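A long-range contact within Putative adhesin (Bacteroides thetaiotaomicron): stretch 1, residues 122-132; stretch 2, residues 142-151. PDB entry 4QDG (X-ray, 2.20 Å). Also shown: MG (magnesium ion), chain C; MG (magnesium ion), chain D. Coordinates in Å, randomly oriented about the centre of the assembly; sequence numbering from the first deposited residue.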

# COMPACT_ATOMS: atom_id res chain seq x y z
N ASN A 122 -1.85 -8.06 9.10
CA ASN A 122 -2.06 -8.05 7.65
C ASN A 122 -3.06 -6.92 7.36
O ASN A 122 -4.26 -7.06 7.64
CB ASN A 122 -2.54 -9.42 7.15
CG ASN A 122 -2.62 -9.53 5.65
OD1 ASN A 122 -2.18 -8.65 4.92
ND2 ASN A 122 -3.13 -10.64 5.17
N LEU A 123 -2.55 -5.77 6.89
CA LEU A 123 -3.33 -4.54 6.73
C LEU A 123 -4.34 -4.62 5.61
O LEU A 123 -4.06 -5.15 4.52
CB LEU A 123 -2.42 -3.30 6.52
CG LEU A 123 -1.23 -3.09 7.48
CD1 LEU A 123 -0.41 -1.88 7.07
CD2 LEU A 123 -1.67 -2.98 8.95
N HIS A 124 -5.53 -4.07 5.89
CA HIS A 124 -6.63 -3.93 4.94
C HIS A 124 -6.22 -2.83 3.94
O HIS A 124 -5.74 -1.78 4.36
CB HIS A 124 -7.93 -3.59 5.70
CG HIS A 124 -9.19 -3.52 4.88
ND1 HIS A 124 -9.72 -4.65 4.25
CD2 HIS A 124 -10.05 -2.49 4.70
CE1 HIS A 124 -10.83 -4.25 3.66
NE2 HIS A 124 -11.08 -2.96 3.91
N GLY A 125 -6.38 -3.10 2.65
CA GLY A 125 -6.04 -2.16 1.58
C GLY A 125 -6.52 -0.75 1.82
O GLY A 125 -7.65 -0.54 2.28
N LEU A 126 -5.63 0.23 1.60
CA LEU A 126 -5.97 1.65 1.73
C LEU A 126 -5.81 2.27 0.36
O LEU A 126 -4.77 2.10 -0.28
CB LEU A 126 -5.12 2.37 2.80
CG LEU A 126 -5.45 3.86 3.00
CD1 LEU A 126 -6.83 4.03 3.65
CD2 LEU A 126 -4.37 4.55 3.82
N TYR A 127 -6.88 2.91 -0.13
CA TYR A 127 -6.92 3.52 -1.46
C TYR A 127 -7.25 5.00 -1.35
O TYR A 127 -7.91 5.42 -0.41
CB TYR A 127 -7.92 2.79 -2.38
CG TYR A 127 -7.59 1.33 -2.57
CD1 TYR A 127 -7.96 0.37 -1.63
CD2 TYR A 127 -6.91 0.89 -3.71
CE1 TYR A 127 -7.64 -0.97 -1.79
CE2 TYR A 127 -6.64 -0.47 -3.91
CZ TYR A 127 -6.99 -1.40 -2.93
OH TYR A 127 -6.70 -2.74 -3.10
N TRP A 128 -6.72 5.79 -2.28
CA TRP A 128 -6.91 7.24 -2.29
C TRP A 128 -6.90 7.79 -3.70
O TRP A 128 -6.13 7.34 -4.53
CB TRP A 128 -5.80 7.93 -1.45
CG TRP A 128 -5.88 9.43 -1.46
CD1 TRP A 128 -6.62 10.21 -0.62
CD2 TRP A 128 -5.25 10.31 -2.39
NE1 TRP A 128 -6.47 11.54 -0.96
CE2 TRP A 128 -5.62 11.62 -2.04
CE3 TRP A 128 -4.37 10.12 -3.47
CZ2 TRP A 128 -5.14 12.74 -2.72
CZ3 TRP A 128 -3.90 11.24 -4.15
CH2 TRP A 128 -4.29 12.52 -3.78
N GLY A 129 -7.71 8.81 -3.90
CA GLY A 129 -7.79 9.59 -5.13
C GLY A 129 -8.55 10.88 -4.87
O GLY A 129 -9.30 10.98 -3.90
N GLU A 130 -8.39 11.85 -5.77
CA GLU A 130 -9.12 13.13 -5.68
C GLU A 130 -9.44 13.69 -7.08
O GLU A 130 -8.79 13.30 -8.06
CB GLU A 130 -8.36 14.17 -4.83
CG GLU A 130 -6.98 14.51 -5.36
CD GLU A 130 -6.23 15.60 -4.62
OE1 GLU A 130 -6.67 15.96 -3.50
OE2 GLU A 130 -5.22 16.11 -5.16
N LEU A 131 -10.42 14.61 -7.16
CA LEU A 131 -10.85 15.20 -8.40
C LEU A 131 -11.55 16.55 -8.16
O LEU A 131 -12.33 16.67 -7.22
CB LEU A 131 -11.83 14.22 -9.10
CG LEU A 131 -12.36 14.63 -10.49
CD1 LEU A 131 -11.34 14.36 -11.56
CD2 LEU A 131 -13.68 13.91 -10.79
N THR A 132 -11.25 17.54 -9.02
CA THR A 132 -11.93 18.84 -9.03
C THR A 132 -12.89 18.79 -10.20
O THR A 132 -12.49 18.40 -11.31
CB THR A 132 -10.97 20.04 -9.08
OG1 THR A 132 -10.08 19.96 -7.98
CG2 THR A 132 -11.68 21.36 -8.98
N GLY A 142 -17.48 12.63 -13.99
CA GLY A 142 -16.08 12.69 -13.58
C GLY A 142 -15.60 11.38 -13.01
O GLY A 142 -16.38 10.65 -12.40
N THR A 143 -14.32 11.08 -13.19
CA THR A 143 -13.71 9.85 -12.71
C THR A 143 -12.64 10.15 -11.67
O THR A 143 -11.73 10.94 -11.92
CB THR A 143 -13.13 9.04 -13.89
OG1 THR A 143 -14.19 8.70 -14.77
CG2 THR A 143 -12.39 7.77 -13.43
N VAL A 144 -12.77 9.49 -10.51
CA VAL A 144 -11.80 9.58 -9.43
C VAL A 144 -10.86 8.40 -9.60
O VAL A 144 -11.27 7.25 -9.43
CB VAL A 144 -12.41 9.63 -8.02
CG1 VAL A 144 -11.31 9.87 -6.98
CG2 VAL A 144 -13.51 10.71 -7.92
N GLU A 145 -9.64 8.71 -10.03
CA GLU A 145 -8.59 7.75 -10.28
C GLU A 145 -7.86 7.52 -8.97
O GLU A 145 -7.31 8.45 -8.38
CB GLU A 145 -7.66 8.24 -11.39
CG GLU A 145 -8.40 8.65 -12.65
CD GLU A 145 -7.53 8.91 -13.85
OE1 GLU A 145 -6.47 8.25 -13.98
OE2 GLU A 145 -7.94 9.72 -14.72
N MSE A 146 -7.91 6.28 -8.49
CA MSE A 146 -7.35 5.97 -7.19
C MSE A 146 -6.07 5.15 -7.21
O MSE A 146 -5.78 4.44 -8.18
CB MSE A 146 -8.40 5.29 -6.35
CG MSE A 146 -9.59 6.23 -6.14
SE MSE A 146 -10.96 5.35 -5.23
CE MSE A 146 -10.27 5.55 -3.39
N MSE A 147 -5.29 5.28 -6.11
CA MSE A 147 -4.06 4.53 -5.93
C MSE A 147 -4.12 3.73 -4.65
O MSE A 147 -4.91 4.05 -3.79
CB MSE A 147 -2.81 5.42 -5.97
CG MSE A 147 -2.69 6.41 -4.82
SE MSE A 147 -0.85 7.01 -4.68
CE MSE A 147 -0.31 5.70 -3.56
N LYS A 148 -3.30 2.67 -4.55
CA LYS A 148 -3.23 1.79 -3.38
C LYS A 148 -2.04 2.24 -2.51
O LYS A 148 -0.94 2.42 -3.03
CB LYS A 148 -3.08 0.34 -3.87
CG LYS A 148 -3.10 -0.71 -2.77
CD LYS A 148 -3.11 -2.09 -3.36
CE LYS A 148 -3.06 -3.17 -2.30
NZ LYS A 148 -2.82 -4.50 -2.94
N ASN A 149 -2.26 2.45 -1.21
CA ASN A 149 -1.23 2.92 -0.27
C ASN A 149 -0.55 1.79 0.49
O ASN A 149 0.49 2.04 1.10
CB ASN A 149 -1.83 3.89 0.77
CG ASN A 149 -2.23 5.23 0.22
OD1 ASN A 149 -1.68 5.72 -0.75
ND2 ASN A 149 -3.14 5.90 0.90
N THR A 150 -1.15 0.58 0.52
CA THR A 150 -0.58 -0.51 1.30
C THR A 150 0.25 -1.44 0.40
O THR A 150 0.07 -1.47 -0.84
CB THR A 150 -1.69 -1.26 2.06
OG1 THR A 150 -2.74 -1.60 1.15
CG2 THR A 150 -2.26 -0.46 3.25
N ASN A 151 1.16 -2.20 1.02
CA ASN A 151 2.09 -3.11 0.38
C ASN A 151 2.24 -4.40 1.14
O ASN A 151 2.11 -4.43 2.36
CB ASN A 151 3.48 -2.44 0.27
CG ASN A 151 3.51 -1.27 -0.66
OD1 ASN A 151 3.57 -1.41 -1.89
ND2 ASN A 151 3.38 -0.10 -0.10
MG MG C . -13.15 -2.37 3.55
MG MG D . 3.07 -0.00 -3.67
O HOH W 1 -4.56 8.80 -6.81
O HOH W 2 -8.87 11.57 -10.18
O HOH W 3 -6.30 10.92 -7.83
O HOH W 4 0.99 0.23 -3.13

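The two stretches run antiparallel, the axes of strands 127-132 and 142-145 approaching to 5.5 Å with 147° between their N-to-C directions, and together they bury 770 Å² of surface. Direct backbone pairing is confined to a short segment. Trp128 and Met147 form a hydrogen-bonded antiparallel pair: Trp128 N donates to Met147 O at 2.9 Å (155° at the hydrogen), and Met147 N returns a bond to Trp128 O at 2.7 Å (164°), so each residue has both its amide and its carbonyl satisfied by the other. Tyr127 and Lys148 are the adjoining non-hydrogen-bonded pair, and their CA atoms accordingly lie closer, at 4.5 Å against 5.4 Å for Trp128 and Met147. Next in line, Asn149 N donates to Leu126 O at 2.7 Å and 176°, the most nearly linear of the direct bonds. The amide of Leu126 is served differently: Leu126 N donates to a side chain, Thr150 OG1, at 3.5 Å and 154°, a weak bond.

The carbonyls that accept these amides also receive CA-H...O contacts. Tyr127 CA lies 3.1 Å from Met147 O, Met146 CA 3.2 Å from Trp128 O, and Lys148 CA 3.5 Å from Leu126 O.

From Trp128 and Met147 toward Glu130 and Glu145, waters take the place of direct pairing. Water 1 lies 3.1 Å from Trp128 O and 3.2 Å from Glu145 O, placed to donate to both, although acceptors around it outnumber its protons. Water 3 accepts from Glu130 N at 3.1 Å and is placed to donate to Glu145 O at 2.7 Å, though acceptors around it too outnumber its protons. Water 2 accepts from Glu145 N at 3.0 Å and donates to Glu130 O at 2.7 Å, with a weak second bond to Thr143 O at 3.4 Å. Water 2 thus serves Glu145 N and Glu130 O, and water 3 serves Glu130 N and is within donating reach of Glu145 O, with no direct bond between the two residues.

Gly129 leaves room here: an ideal CB would clash with both Glu145 O and Met146 CG. Instead, Gly129 CA sits 3.5 Å from Glu145 O in another CA-H...O contact.

Side chains pack on both faces of the sheet. On the face of Tyr127 and Lys148, Tyr127 CE2 meets Lys148 CB at 3.7 Å, an oblique approach to the ring, while Lys148 NZ is hydrogen-bonded elsewhere in the structure. Selenomethionine Met146 brings its CE to 3.8 Å from Tyr127 CB. Further along, Leu131 CB and Val144 CG2 meet at 4.1 Å. On the face of Trp128 and Met147, also a selenomethionine, Met147 CG meets the indole edge at Trp128 CE3, 4.3 Å away. At the other end, Leu126 CD2 lies 3.4 Å from Asn149 ND2, which is hydrogen-bonded elsewhere, and Leu126 CB lies 4.0 Å from Thr150 CG2.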